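Bifunctional thiamine biosynthesis protein ThiDN (Methanocaldococcus jannaschii DSM 2661, PDB 2PHP) probably phosphorylates hydroxymethylpyrimidine and its phosphate and, through the ThiN domain crystallised here, condenses the resulting diphosphate with a thiazole phosphate to give thiamine phosphate. Local coordinates at the interface of chains A and B and the interface of chains A and C. Residues are numbered along the deposited sequence; one frame, centred on the assembly and turned at random. Chains: chain A/B/C, Uncharacterized protein MJ0236.

Chain A of this ThiN domain meets two neighbours in a four-copy assembly. Contact 1 joins A to B through helix 8-23 and its counterpart, helix 8-24, while contacts 2 and 3 join A to C through loops and the short strands beside them. The C-alpha centres of contacts 2 and 3 are about 4 Å apart, and the two share A:Thr54, A:Ala75 and C:Lys61, making them parts of one interface. By the same measure contact 1 is about 15 Å from contact 2 and about 14 Å from contact 3; strand 71-73 serves contacts 1 and 3. Two distinct two-fold interfaces on each chain could together build the tetramer.

Contact 1: the interface of chains A and B. Residues chain A 9, 12-13, 16, 71; chain B 16-17, 20.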
ATOM      1  N   GLU A   9     -22.478  10.006  -0.843  1.00 35.02           N
ATOM      2  CA  GLU A   9     -21.713  10.280   0.370  1.00 35.29           C
ATOM      3  C   GLU A   9     -22.046   9.280   1.467  1.00 35.15           C
ATOM      4  O   GLU A   9     -21.156   8.790   2.159  1.00 34.84           O
ATOM      5  CB  GLU A   9     -21.998  11.690   0.881  1.00 35.33           C
ATOM      6  CG  GLU A   9     -21.210  12.052   2.126  1.00 36.88           C
ATOM      7  CD  GLU A   9     -21.370  13.507   2.520  1.00 39.39           C
ATOM      8  OE1 GLU A   9     -21.555  14.353   1.612  1.00 38.91           O
ATOM      9  OE2 GLU A   9     -21.291  13.809   3.732  1.00 40.81           O
ATOM     10  N   ILE A  12     -20.532   5.811   0.574  1.00 24.21           N
ATOM     11  CA  ILE A  12     -19.090   5.781   0.802  1.00 23.99           C
ATOM     12  C   ILE A  12     -18.775   5.709   2.302  1.00 23.66           C
ATOM     13  O   ILE A  12     -17.896   4.957   2.714  1.00 23.44           O
ATOM     14  CB  ILE A  12     -18.395   7.014   0.168  1.00 24.58           C
ATOM     15  CG1 ILE A  12     -18.506   6.942  -1.364  1.00 24.46           C
ATOM     16  CG2 ILE A  12     -16.935   7.068   0.587  1.00 22.93           C
ATOM     17  CD1 ILE A  12     -17.871   5.704  -1.971  1.00 26.88           C
ATOM     18  N   LYS A  13     -19.481   6.486   3.115  1.00 22.64           N
ATOM     19  CA  LYS A  13     -19.266   6.452   4.563  1.00 25.33           C
ATOM     20  C   LYS A  13     -19.633   5.071   5.124  1.00 24.49           C
ATOM     21  O   LYS A  13     -18.935   4.539   5.984  1.00 24.33           O
ATOM     22  CB  LYS A  13     -20.116   7.520   5.257  1.00 25.04           C
ATOM     23  CG  LYS A  13     -19.681   8.934   4.926  1.00 29.84           C
ATOM     24  CD  LYS A  13     -20.556   9.981   5.595  1.00 33.70           C
ATOM     25  CE  LYS A  13     -20.048  11.380   5.260  1.00 35.81           C
ATOM     26  NZ  LYS A  13     -20.966  12.437   5.743  1.00 37.64           N
ATOM     27  N   SER A  16     -16.990   2.567   4.147  1.00 21.53           N
ATOM     28  CA  SER A  16     -15.758   2.928   4.860  1.00 24.02           C
ATOM     29  C   SER A  16     -15.758   2.470   6.312  1.00 22.01           C
ATOM     30  O   SER A  16     -14.756   1.965   6.824  1.00 20.56           O
ATOM     31  CB  SER A  16     -15.547   4.445   4.834  1.00 22.92           C
ATOM     32  OG  SER A  16     -15.303   4.907   3.526  1.00 25.59           O
ATOM     33  N   ILE A  71     -12.436   2.510  -2.193  1.00 27.75           N
ATOM     34  CA  ILE A  71     -13.868   2.355  -2.378  1.00 28.70           C
ATOM     35  C   ILE A  71     -14.239   3.284  -3.535  1.00 28.94           C
ATOM     36  O   ILE A  71     -13.919   4.471  -3.502  1.00 26.89           O
ATOM     37  CB  ILE A  71     -14.630   2.790  -1.118  1.00 28.10           C
ATOM     38  CG1 ILE A  71     -14.241   1.878   0.053  1.00 29.85           C
ATOM     39  CG2 ILE A  71     -16.128   2.751  -1.378  1.00 28.35           C
ATOM     40  CD1 ILE A  71     -14.648   2.407   1.396  1.00 32.63           C
TER
ATOM     41  N   SER B  16     -13.131   9.468   6.839  1.00 24.21           N
ATOM     42  CA  SER B  16     -13.057   8.539   5.707  1.00 25.45           C
ATOM     43  C   SER B  16     -13.556   9.194   4.423  1.00 24.72           C
ATOM     44  O   SER B  16     -12.931   9.089   3.373  1.00 23.14           O
ATOM     45  CB  SER B  16     -13.903   7.293   5.984  1.00 25.38           C
ATOM     46  OG  SER B  16     -13.343   6.514   7.020  1.00 27.60           O
ATOM     47  N   TYR B  17     -14.696   9.864   4.510  1.00 23.84           N
ATOM     48  CA  TYR B  17     -15.245  10.529   3.347  1.00 23.39           C
ATOM     49  C   TYR B  17     -14.353  11.718   2.937  1.00 25.04           C
ATOM     50  O   TYR B  17     -14.213  12.024   1.753  1.00 24.44           O
ATOM     51  CB  TYR B  17     -16.661  11.007   3.638  1.00 23.58           C
ATOM     52  CG  TYR B  17     -17.327  11.562   2.419  1.00 26.83           C
ATOM     53  CD1 TYR B  17     -17.541  10.759   1.299  1.00 25.04           C
ATOM     54  CD2 TYR B  17     -17.693  12.910   2.352  1.00 25.21           C
ATOM     55  CE1 TYR B  17     -18.097  11.286   0.139  1.00 26.76           C
ATOM     56  CE2 TYR B  17     -18.248  13.441   1.198  1.00 24.42           C
ATOM     57  CZ  TYR B  17     -18.442  12.628   0.100  1.00 25.47           C
ATOM     58  OH  TYR B  17     -18.959  13.163  -1.044  1.00 28.20           O
ATOM     59  N   TYR B  20     -11.546  10.306   1.024  1.00 28.58           N
ATOM     60  CA  TYR B  20     -12.118   9.910  -0.262  1.00 30.44           C
ATOM     61  C   TYR B  20     -12.130  11.113  -1.207  1.00 30.59           C
ATOM     62  O   TYR B  20     -11.676  11.021  -2.347  1.00 31.16           O
ATOM     63  CB  TYR B  20     -13.549   9.399  -0.051  1.00 31.03           C
ATOM     64  CG  TYR B  20     -14.354   9.198  -1.321  1.00 33.14           C
ATOM     65  CD1 TYR B  20     -14.146   8.087  -2.142  1.00 33.92           C
ATOM     66  CD2 TYR B  20     -15.331  10.123  -1.701  1.00 33.53           C
ATOM     67  CE1 TYR B  20     -14.894   7.902  -3.304  1.00 33.79           C
ATOM     68  CE2 TYR B  20     -16.079   9.949  -2.862  1.00 34.02           C
ATOM     69  CZ  TYR B  20     -15.857   8.838  -3.656  1.00 34.85           C
ATOM     70  OH  TYR B  20     -16.595   8.652  -4.799  1.00 36.68           O
TER
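A:Glu9 lays its aliphatic stem over one face of the B:Tyr17 ring, CG standing 3.4 Å from the ring centroid in a CH-pi contact. With CG anti to the backbone N (chi1 -179°), the chain runs extended across the tyrosine, and its carboxylate stacks nearly parallel to the ring, the planes 16° apart. Glutamate suits this place because its methylenes cover an aromatic face while its oxygens stay available for a charged partner.

That partner is A:Lys13, one helical turn on. Its NZ forms a salt bridge within chain A to A:Glu9 OE2, on the lone pair facing away from the other carboxylate oxygen, which helps to fix the rotation of the stacked group. A:Ser16 OG turns back to bond A:Ile12 O.

Apolar packing adds to this. The branched A:Ile12 serves two rings: its CG2 meets the edge of B:Tyr17 in plane, 3.8 Å from B:Tyr17 CD1, and sits above the B:Tyr20 face toward the rim. The small A:Ser16 and B:Ser16 let the backbones come near, their CB atoms a tight 3.5 Å apart.

Helices 8-23 of A and 8-24 of B thus pair across a two-fold axis, joining A and B in the deposited tetramer, which may not be the biological one; strand 71-73 begins alongside, A:Ile71 O lying 3.6 Å from B:Tyr20 CE1.

Contact 2: the interface of chains A and C. Residues chain A 36, 53-55, 75-76; chain C 59, 61.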
ATOM      1  N   ASN A  36     -14.953  -9.170  -1.362  1.00 22.59           N
ATOM      2  CA  ASN A  36     -15.155  -7.762  -1.675  1.00 23.68           C
ATOM      3  C   ASN A  36     -16.477  -7.447  -1.006  1.00 21.83           C
ATOM      4  O   ASN A  36     -17.271  -8.353  -0.747  1.00 19.52           O
ATOM      5  CB  ASN A  36     -15.251  -7.483  -3.182  1.00 23.19           C
ATOM      6  CG  ASN A  36     -14.979  -6.009  -3.520  1.00 27.28           C
ATOM      7  OD1 ASN A  36     -15.081  -5.134  -2.656  1.00 27.95           O
ATOM      8  ND2 ASN A  36     -14.629  -5.735  -4.783  1.00 25.57           N
ATOM      9  N   LEU A  53     -14.678  -2.149  -3.305  1.00 24.86           N
ATOM     10  CA  LEU A  53     -13.217  -2.037  -3.333  1.00 25.08           C
ATOM     11  C   LEU A  53     -12.726  -2.296  -4.750  1.00 25.27           C
ATOM     12  O   LEU A  53     -13.201  -3.218  -5.415  1.00 24.52           O
ATOM     13  CB  LEU A  53     -12.569  -3.060  -2.399  1.00 22.69           C
ATOM     14  CG  LEU A  53     -12.754  -2.863  -0.894  1.00 24.76           C
ATOM     15  CD1 LEU A  53     -12.173  -4.054  -0.154  1.00 22.82           C
ATOM     16  CD2 LEU A  53     -12.084  -1.575  -0.457  1.00 23.31           C
ATOM     17  N   THR A  54     -11.778  -1.477  -5.201  1.00 24.76           N
ATOM     18  CA  THR A  54     -11.196  -1.623  -6.531  1.00 25.53           C
ATOM     19  C   THR A  54     -10.271  -2.828  -6.503  1.00 24.46           C
ATOM     20  O   THR A  54      -9.911  -3.365  -7.544  1.00 26.50           O
ATOM     21  CB  THR A  54     -10.373  -0.388  -6.938  1.00 24.76           C
ATOM     22  OG1 THR A  54      -9.379  -0.141  -5.939  1.00 22.40           O
ATOM     23  CG2 THR A  54     -11.287   0.845  -7.090  1.00 23.77           C
ATOM     24  N   GLY A  55      -9.877  -3.234  -5.302  1.00 24.45           N
ATOM     25  CA  GLY A  55      -9.028  -4.401  -5.154  1.00 24.03           C
ATOM     26  C   GLY A  55      -9.886  -5.446  -4.472  1.00 25.58           C
ATOM     27  O   GLY A  55     -11.055  -5.602  -4.815  1.00 27.33           O
ATOM     28  N   ALA A  75     -16.855  -0.063  -9.171  1.00 36.21           N
ATOM     29  CA  ALA A  75     -15.676  -0.865  -8.879  1.00 38.45           C
ATOM     30  C   ALA A  75     -15.905  -2.355  -9.048  1.00 39.28           C
ATOM     31  O   ALA A  75     -14.968  -3.101  -9.292  1.00 41.61           O
ATOM     32  CB  ALA A  75     -15.195  -0.585  -7.456  1.00 37.88           C
ATOM     33  N   SER A  76     -17.143  -2.807  -8.906  1.00 39.85           N
ATOM     34  CA  SER A  76     -17.405  -4.229  -9.041  1.00 40.00           C
ATOM     35  C   SER A  76     -18.702  -4.550  -9.752  1.00 40.56           C
ATOM     36  O   SER A  76     -19.786  -4.453  -9.181  1.00 39.61           O
ATOM     37  CB  SER A  76     -17.396  -4.896  -7.668  1.00 40.47           C
ATOM     38  OG  SER A  76     -17.697  -6.282  -7.760  1.00 41.57           O
TER
ATOM     39  N   LYS C  59      -5.972  -7.954  -9.583  1.00 26.57           N
ATOM     40  CA  LYS C  59      -6.474  -6.944 -10.504  1.00 30.19           C
ATOM     41  C   LYS C  59      -6.959  -5.691  -9.801  1.00 29.56           C
ATOM     42  O   LYS C  59      -7.506  -5.755  -8.702  1.00 28.77           O
ATOM     43  CB  LYS C  59      -7.627  -7.502 -11.350  1.00 32.49           C
ATOM     44  CG  LYS C  59      -7.192  -8.479 -12.429  1.00 39.14           C
ATOM     45  CD  LYS C  59      -8.364  -8.929 -13.307  1.00 44.44           C
ATOM     46  CE  LYS C  59      -7.889  -9.845 -14.443  1.00 46.56           C
ATOM     47  NZ  LYS C  59      -9.001 -10.276 -15.338  1.00 49.11           N
ATOM     48  N   LYS C  61      -9.578  -3.187 -10.368  1.00 37.42           N
ATOM     49  CA  LYS C  61     -10.779  -3.029 -11.191  1.00 41.24           C
ATOM     50  C   LYS C  61     -10.885  -1.741 -12.009  1.00 41.94           C
ATOM     51  O   LYS C  61     -11.527  -1.744 -13.063  1.00 43.14           O
ATOM     52  CB  LYS C  61     -12.043  -3.200 -10.332  1.00 42.61           C
ATOM     53  CG  LYS C  61     -12.715  -4.574 -10.461  1.00 44.04           C
ATOM     54  CD  LYS C  61     -12.072  -5.644  -9.588  1.00 46.73           C
ATOM     55  CE  LYS C  61     -12.284  -5.349  -8.099  1.00 46.67           C
ATOM     56  NZ  LYS C  61     -13.715  -5.106  -7.777  1.00 46.51           N
TER
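The side-chain nitrogen NZ of C:Lys61 is gripped by the backbone carbonyls of A:Leu53 and A:Ala75. A:Ala75 O accepts from NZ at 2.8 Å, with the donor well above the carbonyl plane, and A:Leu53 O accepts at 3.1 Å with NZ nearly along the C=O axis. Lysine suits this place because its long chain can carry several N-H groups to carbonyls on separate segments. Here it is bent at chi2, chi3 and chi4 (the last 52°), and the bends bring NZ to both carbonyls.

The root of the same residue is held too: its backbone N donates to A:Thr54 O at 2.8 Å, an almost straight bond with 165° at the hydrogen.

A:Asn36 forms the second shell. Its amide pairs with the backbone of A:Leu53, OD1 receiving the A:Leu53 N-H on a lone pair at 3.1 Å and ND2 donating to A:Leu53 O at 3.0 Å. Asparagine fits because one flat group offers both an acceptor and a donor. Its ND2 meets the lysine NZ tip to tip without a hydrogen bond, but both nitrogens donate to A:Leu53 O, which would probably polarise that carbonyl.

An alanine in place of C:Lys61 would probably leave A:Ala75 O without its lysine donor and A:Leu53 O with less support. By inserting one chain's lysine among carbonyls at a strand end and in nearby loops of its neighbour, the site helps to fasten A to C in the deposited assembly, with a twin across the two-fold axis.

Contact 3: the interface of chains A and C. Residues chain A 54, 70, 72, 75; chain C 60-62, 66.
This is a two-fold interface of loops and short-strand residues between copies of a ThiN-family domain, and it ties A to C within the deposited tetramer, though the structure alone does not show that this assembly forms in the cell. A:Thr54 and C:Tyr66 meet through their hydroxyls, OG1 and OH lying 2.6 Å apart in a hydrogen bond of undecided direction. Tyrosine suits its place because the rigid ring carries a hydroxyl far from its own strand 65-67.

OG1 also accepts from the backbone N of A:Asp70 at 3.0 Å, nearly straight at 167° at the hydrogen. These two bonds help to hold the threonine rotation, with OG1 between the backbone N and the carbonyl carbon (chi1 55°). The branch then sends the methyl CG2 to C:Leu62 CD1, 3.7 Å away; a threonine can thus serve a polar and an apolar partner together.

The other leucine methyl, CD2, lies 3.4 Å from the carboxylate oxygen OE2 of A:Glu72, whose bent side chain crosses that of C:Leu62 at about a right angle.

C:Asn60 organises its own loop. Its OD1 accepts the backbone N-H of C:Leu62 at 3.0 Å, a turn-closing bond typical of asparagine, while its CB lies over one face of the C:Tyr66 ring, toward the rim. A:Thr54 O comes to the edge of that ring, in its plane.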
ATOM      1  N   THR A  54     -11.778  -1.477  -5.201  1.00 24.76           N
ATOM      2  CA  THR A  54     -11.196  -1.623  -6.531  1.00 25.53           C
ATOM      3  C   THR A  54     -10.271  -2.828  -6.503  1.00 24.46           C
ATOM      4  O   THR A  54      -9.911  -3.365  -7.544  1.00 26.50           O
ATOM      5  CB  THR A  54     -10.373  -0.388  -6.938  1.00 24.76           C
ATOM      6  OG1 THR A  54      -9.379  -0.141  -5.939  1.00 22.40           O
ATOM      7  CG2 THR A  54     -11.287   0.845  -7.090  1.00 23.77           C
ATOM      8  N   ASP A  70      -9.278   1.007  -3.145  1.00 26.43           N
ATOM      9  CA  ASP A  70     -10.110   2.091  -2.642  1.00 28.40           C
ATOM     10  C   ASP A  70     -11.571   1.789  -2.894  1.00 28.36           C
ATOM     11  O   ASP A  70     -11.907   0.948  -3.724  1.00 28.19           O
ATOM     12  CB  ASP A  70      -9.804   3.397  -3.371  1.00 31.52           C
ATOM     13  CG  ASP A  70      -8.334   3.713  -3.427  1.00 35.73           C
ATOM     14  OD1 ASP A  70      -7.712   3.873  -2.358  1.00 37.69           O
ATOM     15  OD2 ASP A  70      -7.804   3.806  -4.553  1.00 39.23           O
ATOM     16  N   GLU A  72     -14.889   2.746  -4.563  1.00 29.11           N
ATOM     17  CA  GLU A  72     -15.283   3.568  -5.706  1.00 30.54           C
ATOM     18  C   GLU A  72     -16.529   3.017  -6.385  1.00 30.05           C
ATOM     19  O   GLU A  72     -16.753   1.803  -6.401  1.00 29.61           O
ATOM     20  CB  GLU A  72     -14.151   3.642  -6.739  1.00 33.16           C
ATOM     21  CG  GLU A  72     -12.858   4.207  -6.195  1.00 40.20           C
ATOM     22  CD  GLU A  72     -12.460   5.515  -6.854  1.00 44.78           C
ATOM     23  OE1 GLU A  72     -13.347   6.377  -7.055  1.00 45.44           O
ATOM     24  OE2 GLU A  72     -11.258   5.684  -7.158  1.00 46.39           O
ATOM     25  N   ALA A  75     -16.855  -0.063  -9.171  1.00 36.21           N
ATOM     26  CA  ALA A  75     -15.676  -0.865  -8.879  1.00 38.45           C
ATOM     27  C   ALA A  75     -15.905  -2.355  -9.048  1.00 39.28           C
ATOM     28  O   ALA A  75     -14.968  -3.101  -9.292  1.00 41.61           O
ATOM     29  CB  ALA A  75     -15.195  -0.585  -7.456  1.00 37.88           C
TER
ATOM     30  N   ASN C  60      -6.711  -4.548 -10.428  1.00 30.00           N
ATOM     31  CA  ASN C  60      -7.190  -3.273  -9.917  1.00 32.29           C
ATOM     32  C   ASN C  60      -8.356  -3.035 -10.869  1.00 34.94           C
ATOM     33  O   ASN C  60      -8.144  -2.741 -12.046  1.00 34.37           O
ATOM     34  CB  ASN C  60      -6.147  -2.164 -10.096  1.00 30.59           C
ATOM     35  CG  ASN C  60      -6.663  -0.809  -9.643  1.00 32.56           C
ATOM     36  OD1 ASN C  60      -7.863  -0.549  -9.689  1.00 31.94           O
ATOM     37  ND2 ASN C  60      -5.754   0.067  -9.225  1.00 31.02           N
ATOM     38  N   LYS C  61      -9.578  -3.187 -10.368  1.00 37.42           N
ATOM     39  CA  LYS C  61     -10.779  -3.029 -11.191  1.00 41.24           C
ATOM     40  C   LYS C  61     -10.885  -1.741 -12.009  1.00 41.94           C
ATOM     41  O   LYS C  61     -11.527  -1.744 -13.063  1.00 43.14           O
ATOM     42  CB  LYS C  61     -12.043  -3.200 -10.332  1.00 42.61           C
ATOM     43  CG  LYS C  61     -12.715  -4.574 -10.461  1.00 44.04           C
ATOM     44  CD  LYS C  61     -12.072  -5.644  -9.588  1.00 46.73           C
ATOM     45  CE  LYS C  61     -12.284  -5.349  -8.099  1.00 46.67           C
ATOM     46  NZ  LYS C  61     -13.715  -5.106  -7.777  1.00 46.51           N
ATOM     47  N   LEU C  62     -10.269  -0.654 -11.530  1.00 42.64           N
ATOM     48  CA  LEU C  62     -10.296   0.632 -12.248  1.00 44.30           C
ATOM     49  C   LEU C  62      -9.251   0.606 -13.357  1.00 44.34           C
ATOM     50  O   LEU C  62      -9.266   1.442 -14.258  1.00 45.83           O
ATOM     51  CB  LEU C  62     -10.028   1.825 -11.308  1.00 45.29           C
ATOM     52  CG  LEU C  62     -11.253   2.670 -10.951  1.00 46.00           C
ATOM     53  CD1 LEU C  62     -12.416   1.753 -10.529  1.00 45.65           C
ATOM     54  CD2 LEU C  62     -10.896   3.709  -9.864  1.00 47.47           C
ATOM     55  N   TYR C  66      -2.518  -4.650  -8.546  1.00 26.41           N
ATOM     56  CA  TYR C  66      -1.878  -4.355  -7.269  1.00 26.43           C
ATOM     57  C   TYR C  66      -0.919  -5.479  -6.881  1.00 27.32           C
ATOM     58  O   TYR C  66      -1.263  -6.671  -6.993  1.00 26.10           O
ATOM     59  CB  TYR C  66      -2.911  -4.258  -6.137  1.00 25.00           C
ATOM     60  CG  TYR C  66      -3.942  -3.164  -6.265  1.00 28.09           C
ATOM     61  CD1 TYR C  66      -3.591  -1.826  -6.104  1.00 27.91           C
ATOM     62  CD2 TYR C  66      -5.285  -3.475  -6.495  1.00 26.36           C
ATOM     63  CE1 TYR C  66      -4.553  -0.823  -6.160  1.00 28.32           C
ATOM     64  CE2 TYR C  66      -6.249  -2.484  -6.551  1.00 28.10           C
ATOM     65  CZ  TYR C  66      -5.874  -1.157  -6.379  1.00 29.66           C
ATOM     66  OH  TYR C  66      -6.825  -0.161  -6.406  1.00 29.66           O
TER